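Local atomic coordinates of iota-carrageenase (PDB entry 3LMW), a protein that hydrolyses beta-1,4 linkages inside iota-carrageenans, the sulfated galactans of red algal cell walls, with inversion of anomeric configuration. Residues G120-F125 with T150-K155; T265-V270 with F355-R360. All blocks are in the same frame, centred on the assembly; numbering follows the deposited sequence.

Interaction 1 of 2, residues G120-F125 with T150-K155; sequences GFLVDF and TIDDNK. With NI (nickel (II) ion), chain E.
Val123 and Ile151 pack side by side on the buried face of two neighbouring parallel strands, Val123 CB lying 4.2 Å from Ile151 CG1, and Val135 of strand 133-138 touches both. Four backbone bonds join the strands, from Thr150 N to Phe121 O at one end to Phe125 N to Asp152 O at the other. Where the strands run out, the Phe125 ring stays inside, touching Leu133 and Val135. Its CD2 edge meets Asp153 OD1 at 3.9 Å in the ring plane, with the carboxylate turned 83° to the ring.

The other face is looser: solvent reaches it at Leu122 and Thr150, while Asp124 and Asp152 are largely enclosed. Leu122 has CG opposite its backbone N (chi1 180°), which brings CD1 to 3.7 Å from Asp152 CG, a methyl set over the flat face of the carboxylate. Asp152 OD2 binds nickel at 2.1 Å, with His470 and His472 of the C-terminal histidine tag and a water as further ligands. Lys126 bridges this carboxylate and Asp124, probably easing the repulsion between them. An apolar interior beneath a mixed, largely polar outer face, on parallel strands of neighbouring coils, is characteristic of the right-handed parallel beta-helix.

Interaction 2 of 2, residues T265-V270 with F355-R360; sequences TNVSSV and FDVTAR
The Phe355 ring stacks with Phe425 of strand 422-430, and Thr265 reaches it obliquely from the other strand, CG2 lying 3.7 Å from Phe355 CB and 4.0 Å from CD1. Other flat groups turn elsewhere: the Asn266 side chain leans on Asp239 and Asn240, the Asp356 carboxylate accepts a bond from Asn426, and the guanidinium of Arg360 swings away from the pair through a bend at chi3 (-71°). Before that bend Arg360 CD runs beside Val270 CG2 at 3.8 Å, the two side chains pointing the same way.

Five backbone bonds hold the strands in parallel register. Asn266 and Asp356 are level across the strands, both with positive phi, and there two successive amides, Asn266 N and Val267 N, bond to two successive carbonyls, Phe355 O and Asp356 O, so both strands make the same local kink. Beyond it the regular alternation resumes, through Thr358 N to Val267 O and onward to Arg360 N on Ser269 O.

On the buried face Val267 CB meets Val357 CG2 at 4.3 Å, while Ser269 OG sits alongside Ala359, 3.7 Å from its CA, and shares a water with Arg360 O. On the other face Thr265 OG1 and Ser268 OG bond to Asp239 and Arg242 of neighbouring strand 232-244. Parallel strands in register, with Val267 on Val357, Phe355 on Phe425 and a matched kink, mark consecutive coils of a parallel beta-helix.

After helices 25-29 and 40-52 and the first strands, the chain reaches strand 121-124, passes through strand 133-138 and returns in strand 144-152, so interaction 1 closes one short circuit with 24 residues between its segments. Strands 178-186, 203-211 and 232-244 then add further parallel neighbours, leading to strand 262-270. Interaction 2 closes a much longer excursion, its 84 intervening residues including helices 295-306 and 332-342 before strand 352-360 comes back alongside. The two contacts follow in series, neither enclosing nor crossing the other. The centres of interactions 1 and 2 lie about 24 Å apart and their nearest atoms about 14 Å apart, so they tie together separate stretches of the same beta-helix.

Interaction 1 of 2, residues G120-F125 with T150-K155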
loop_
_atom_site.group_PDB
_atom_site.type_symbol
_atom_site.label_atom_id
_atom_site.label_comp_id
_atom_site.label_asym_id
_atom_site.label_seq_id
_atom_site.Cartn_x
_atom_site.Cartn_y
_atom_site.Cartn_z
ATOM N N GLY A 120 21.044 -4.207 -7.225
ATOM C CA GLY A 120 19.702 -4.725 -7.065
ATOM C C GLY A 120 19.246 -5.486 -8.276
ATOM O O GLY A 120 19.844 -5.377 -9.356
ATOM N N PHE A 121 18.176 -6.247 -8.113
ATOM C CA PHE A 121 17.705 -7.166 -9.151
ATOM C C PHE A 121 16.309 -6.781 -9.604
ATOM O O PHE A 121 15.783 -5.761 -9.215
ATOM C CB PHE A 121 17.749 -8.602 -8.619
ATOM C CG PHE A 121 16.854 -8.836 -7.444
ATOM C CD1 PHE A 121 17.290 -8.552 -6.154
ATOM C CD2 PHE A 121 15.559 -9.325 -7.633
ATOM C CE1 PHE A 121 16.484 -8.763 -5.084
ATOM C CE2 PHE A 121 14.724 -9.544 -6.571
ATOM C CZ PHE A 121 15.184 -9.273 -5.293
ATOM N N LEU A 122 15.678 -7.574 -10.430
ATOM C CA LEU A 122 14.383 -7.134 -10.926
ATOM C C LEU A 122 13.344 -8.182 -10.635
ATOM O O LEU A 122 13.580 -9.384 -10.881
ATOM C CB LEU A 122 14.452 -6.857 -12.418
ATOM C CG LEU A 122 13.205 -6.384 -13.146
ATOM C CD1 LEU A 122 12.989 -4.911 -12.876
ATOM C CD2 LEU A 122 13.353 -6.633 -14.642
ATOM N N VAL A 123 12.211 -7.743 -10.077
ATOM C CA VAL A 123 10.973 -8.534 -10.200
ATOM C C VAL A 123 10.218 -8.008 -11.428
ATOM O O VAL A 123 9.955 -6.819 -11.537
ATOM C CB VAL A 123 10.148 -8.423 -8.941
ATOM C CG1 VAL A 123 8.842 -9.165 -9.105
ATOM C CG2 VAL A 123 10.971 -8.938 -7.722
ATOM N N ASP A 124 9.911 -8.859 -12.390
ATOM C CA ASP A 124 9.292 -8.356 -13.652
ATOM C C ASP A 124 7.870 -8.850 -13.814
ATOM O O ASP A 124 7.664 -10.056 -13.846
ATOM C CB ASP A 124 10.109 -8.820 -14.853
ATOM C CG ASP A 124 9.676 -8.174 -16.156
ATOM O OD1 ASP A 124 8.950 -7.142 -16.178
ATOM O OD2 ASP A 124 10.068 -8.741 -17.208
ATOM N N PHE A 125 6.901 -7.943 -13.894
ATOM C CA PHE A 125 5.490 -8.322 -14.135
ATOM C C PHE A 125 5.005 -7.950 -15.564
ATOM O O PHE A 125 3.870 -8.196 -15.912
ATOM C CB PHE A 125 4.523 -7.673 -13.105
ATOM C CG PHE A 125 4.614 -8.209 -11.685
ATOM C CD1 PHE A 125 5.261 -9.413 -11.383
ATOM C CD2 PHE A 125 3.995 -7.504 -10.646
ATOM C CE1 PHE A 125 5.301 -9.892 -10.018
ATOM C CE2 PHE A 125 4.022 -7.943 -9.310
ATOM C CZ PHE A 125 4.660 -9.150 -8.991
ATOM N N THR A 150 14.153 -3.571 -7.954
ATOM C CA THR A 150 13.157 -2.853 -8.711
ATOM C C THR A 150 12.021 -3.827 -8.967
ATOM O O THR A 150 12.276 -5.015 -9.220
ATOM C CB THR A 150 13.746 -2.392 -10.031
ATOM O OG1 THR A 150 14.810 -1.487 -9.754
ATOM C CG2 THR A 150 12.733 -1.631 -10.866
ATOM N N ILE A 151 10.782 -3.338 -8.840
ATOM C CA ILE A 151 9.586 -4.039 -9.330
ATOM C C ILE A 151 9.077 -3.344 -10.586
ATOM O O ILE A 151 8.660 -2.157 -10.568
ATOM C CB ILE A 151 8.461 -4.101 -8.272
ATOM C CG1 ILE A 151 8.947 -4.872 -7.025
ATOM C CG2 ILE A 151 7.171 -4.722 -8.872
ATOM C CD1 ILE A 151 8.116 -4.548 -5.730
ATOM N N ASP A 152 9.134 -4.081 -11.685
ATOM C CA ASP A 152 8.570 -3.624 -12.934
ATOM C C ASP A 152 7.130 -4.099 -13.001
ATOM O O ASP A 152 6.858 -5.256 -13.327
ATOM C CB ASP A 152 9.374 -4.198 -14.068
ATOM C CG ASP A 152 10.290 -3.202 -14.668
ATOM O OD1 ASP A 152 10.458 -2.099 -14.062
ATOM O OD2 ASP A 152 10.842 -3.525 -15.742
ATOM N N ASP A 153 6.210 -3.225 -12.612
ATOM C CA ASP A 153 4.825 -3.599 -12.504
ATOM C C ASP A 153 4.111 -3.374 -13.851
ATOM O O ASP A 153 4.655 -2.790 -14.771
ATOM C CB ASP A 153 4.181 -2.754 -11.403
ATOM C CG ASP A 153 2.846 -3.338 -10.878
ATOM O OD1 ASP A 153 2.188 -4.172 -11.550
ATOM O OD2 ASP A 153 2.450 -2.947 -9.757
ATOM N N ASN A 154 2.873 -3.836 -13.931
ATOM C CA ASN A 154 1.995 -3.611 -15.065
ATOM C C ASN A 154 0.612 -3.217 -14.550
ATOM O O ASN A 154 -0.411 -3.739 -14.978
ATOM C CB ASN A 154 1.909 -4.879 -15.896
ATOM C CG ASN A 154 1.231 -4.649 -17.228
ATOM O OD1 ASN A 154 1.140 -3.516 -17.712
ATOM N ND2 ASN A 154 0.724 -5.728 -17.816
ATOM N N LYS A 155 0.591 -2.303 -13.587
ATOM C CA LYS A 155 -0.667 -1.846 -12.983
ATOM C C LYS A 155 -1.510 -3.038 -12.517
ATOM O O LYS A 155 -2.717 -3.098 -12.780
ATOM C CB LYS A 155 -1.468 -0.983 -13.976
ATOM C CG LYS A 155 -0.799 0.332 -14.365
ATOM C CD LYS A 155 -1.740 1.168 -15.154
ATOM C CE LYS A 155 -1.204 2.544 -15.365
ATOM N NZ LYS A 155 -0.177 2.519 -16.437
HETATM NI NI NI E . 12.144 -2.101 -16.546
HETATM O O HOH W 1 13.084 -2.890 -18.653
#

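Interaction 2 of 2, residues T265-V270 with F355-R360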
loop_
_atom_site.group_PDB
_atom_site.type_symbol
_atom_site.label_atom_id
_atom_site.label_comp_id
_atom_site.label_asym_id
_atom_site.label_seq_id
_atom_site.Cartn_x
_atom_site.Cartn_y
_atom_site.Cartn_z
ATOM N N THR A 265 10.470 11.074 7.895
ATOM C CA THR A 265 11.370 12.164 7.472
ATOM C C THR A 265 11.673 12.033 5.985
ATOM O O THR A 265 11.749 10.910 5.483
ATOM C CB THR A 265 12.728 12.147 8.244
ATOM O OG1 THR A 265 13.278 10.828 8.177
ATOM C CG2 THR A 265 12.538 12.501 9.705
ATOM N N ASN A 266 11.885 13.173 5.309
ATOM C CA ASN A 266 12.356 13.211 3.905
ATOM C C ASN A 266 11.325 12.628 2.927
ATOM O O ASN A 266 11.426 11.486 2.470
ATOM C CB ASN A 266 13.730 12.510 3.765
ATOM C CG ASN A 266 14.355 12.642 2.337
ATOM O OD1 ASN A 266 13.834 13.337 1.443
ATOM N ND2 ASN A 266 15.497 11.957 2.135
ATOM N N VAL A 267 10.312 13.408 2.632
ATOM C CA VAL A 267 9.268 12.970 1.763
ATOM C C VAL A 267 9.409 13.875 0.571
ATOM O O VAL A 267 9.525 15.099 0.727
ATOM C CB VAL A 267 7.872 13.203 2.402
ATOM C CG1 VAL A 267 6.742 12.900 1.406
ATOM C CG2 VAL A 267 7.686 12.383 3.737
ATOM N N SER A 268 9.408 13.280 -0.624
ATOM C CA SER A 268 9.485 14.048 -1.859
ATOM C C SER A 268 8.520 13.453 -2.828
ATOM O O SER A 268 8.172 12.272 -2.740
ATOM C CB SER A 268 10.901 14.032 -2.464
ATOM O OG SER A 268 11.375 12.716 -2.784
ATOM N N SER A 269 8.125 14.256 -3.792
ATOM C CA SER A 269 7.264 13.785 -4.836
ATOM C C SER A 269 7.521 14.662 -6.014
ATOM O O SER A 269 7.856 15.842 -5.836
ATOM C CB SER A 269 5.775 13.899 -4.402
ATOM O OG SER A 269 5.279 15.236 -4.437
ATOM N N VAL A 270 7.370 14.112 -7.205
ATOM C CA VAL A 270 7.289 14.926 -8.415
ATOM C C VAL A 270 6.017 14.504 -9.182
ATOM O O VAL A 270 5.736 13.311 -9.320
ATOM C CB VAL A 270 8.608 14.829 -9.317
ATOM C CG1 VAL A 270 9.019 13.378 -9.579
ATOM C CG2 VAL A 270 8.440 15.544 -10.619
ATOM N N PHE A 355 8.630 15.149 8.716
ATOM C CA PHE A 355 9.670 16.154 8.603
ATOM C C PHE A 355 10.284 16.232 7.204
ATOM O O PHE A 355 10.771 15.223 6.693
ATOM C CB PHE A 355 10.818 15.809 9.547
ATOM C CG PHE A 355 10.475 15.867 10.985
ATOM C CD1 PHE A 355 9.883 14.789 11.610
ATOM C CD2 PHE A 355 10.795 16.991 11.745
ATOM C CE1 PHE A 355 9.581 14.844 12.958
ATOM C CE2 PHE A 355 10.490 17.044 13.107
ATOM C CZ PHE A 355 9.893 15.968 13.711
ATOM N N ASP A 356 10.338 17.442 6.644
ATOM C CA ASP A 356 10.988 17.744 5.339
ATOM C C ASP A 356 10.188 17.180 4.162
ATOM O O ASP A 356 10.393 16.049 3.723
ATOM C CB ASP A 356 12.469 17.299 5.265
ATOM C CG ASP A 356 13.328 17.835 6.454
ATOM O OD1 ASP A 356 13.215 19.052 6.785
ATOM O OD2 ASP A 356 14.112 17.025 7.052
ATOM N N VAL A 357 9.265 17.985 3.674
ATOM C CA VAL A 357 8.371 17.551 2.641
ATOM C C VAL A 357 8.648 18.473 1.470
ATOM O O VAL A 357 8.561 19.710 1.610
ATOM C CB VAL A 357 6.899 17.647 3.146
ATOM C CG1 VAL A 357 5.929 17.165 2.124
ATOM C CG2 VAL A 357 6.735 16.849 4.463
ATOM N N THR A 358 9.037 17.897 0.338
ATOM C CA THR A 358 9.216 18.686 -0.875
ATOM C C THR A 358 8.299 18.144 -1.963
ATOM O O THR A 358 8.422 16.977 -2.345
ATOM C CB THR A 358 10.645 18.562 -1.409
ATOM O OG1 THR A 358 11.562 19.103 -0.469
ATOM C CG2 THR A 358 10.814 19.271 -2.729
ATOM N N ALA A 359 7.428 19.003 -2.487
ATOM C CA ALA A 359 6.560 18.637 -3.580
ATOM C C ALA A 359 6.904 19.428 -4.835
ATOM O O ALA A 359 6.740 20.650 -4.856
ATOM C CB ALA A 359 5.130 18.878 -3.196
ATOM N N ARG A 360 7.359 18.727 -5.884
ATOM C CA ARG A 360 7.601 19.378 -7.182
ATOM C C ARG A 360 6.375 19.256 -8.121
ATOM O O ARG A 360 5.907 18.146 -8.405
ATOM C CB ARG A 360 8.853 18.768 -7.850
ATOM C CG ARG A 360 9.226 19.354 -9.244
ATOM C CD ARG A 360 10.516 18.687 -9.831
ATOM N NE ARG A 360 11.750 19.065 -9.133
ATOM C CZ ARG A 360 12.432 20.185 -9.402
ATOM N NH1 ARG A 360 12.011 21.001 -10.375
ATOM N NH2 ARG A 360 13.536 20.490 -8.717
HETATM O O HOH W 2 4.377 16.446 -6.689
#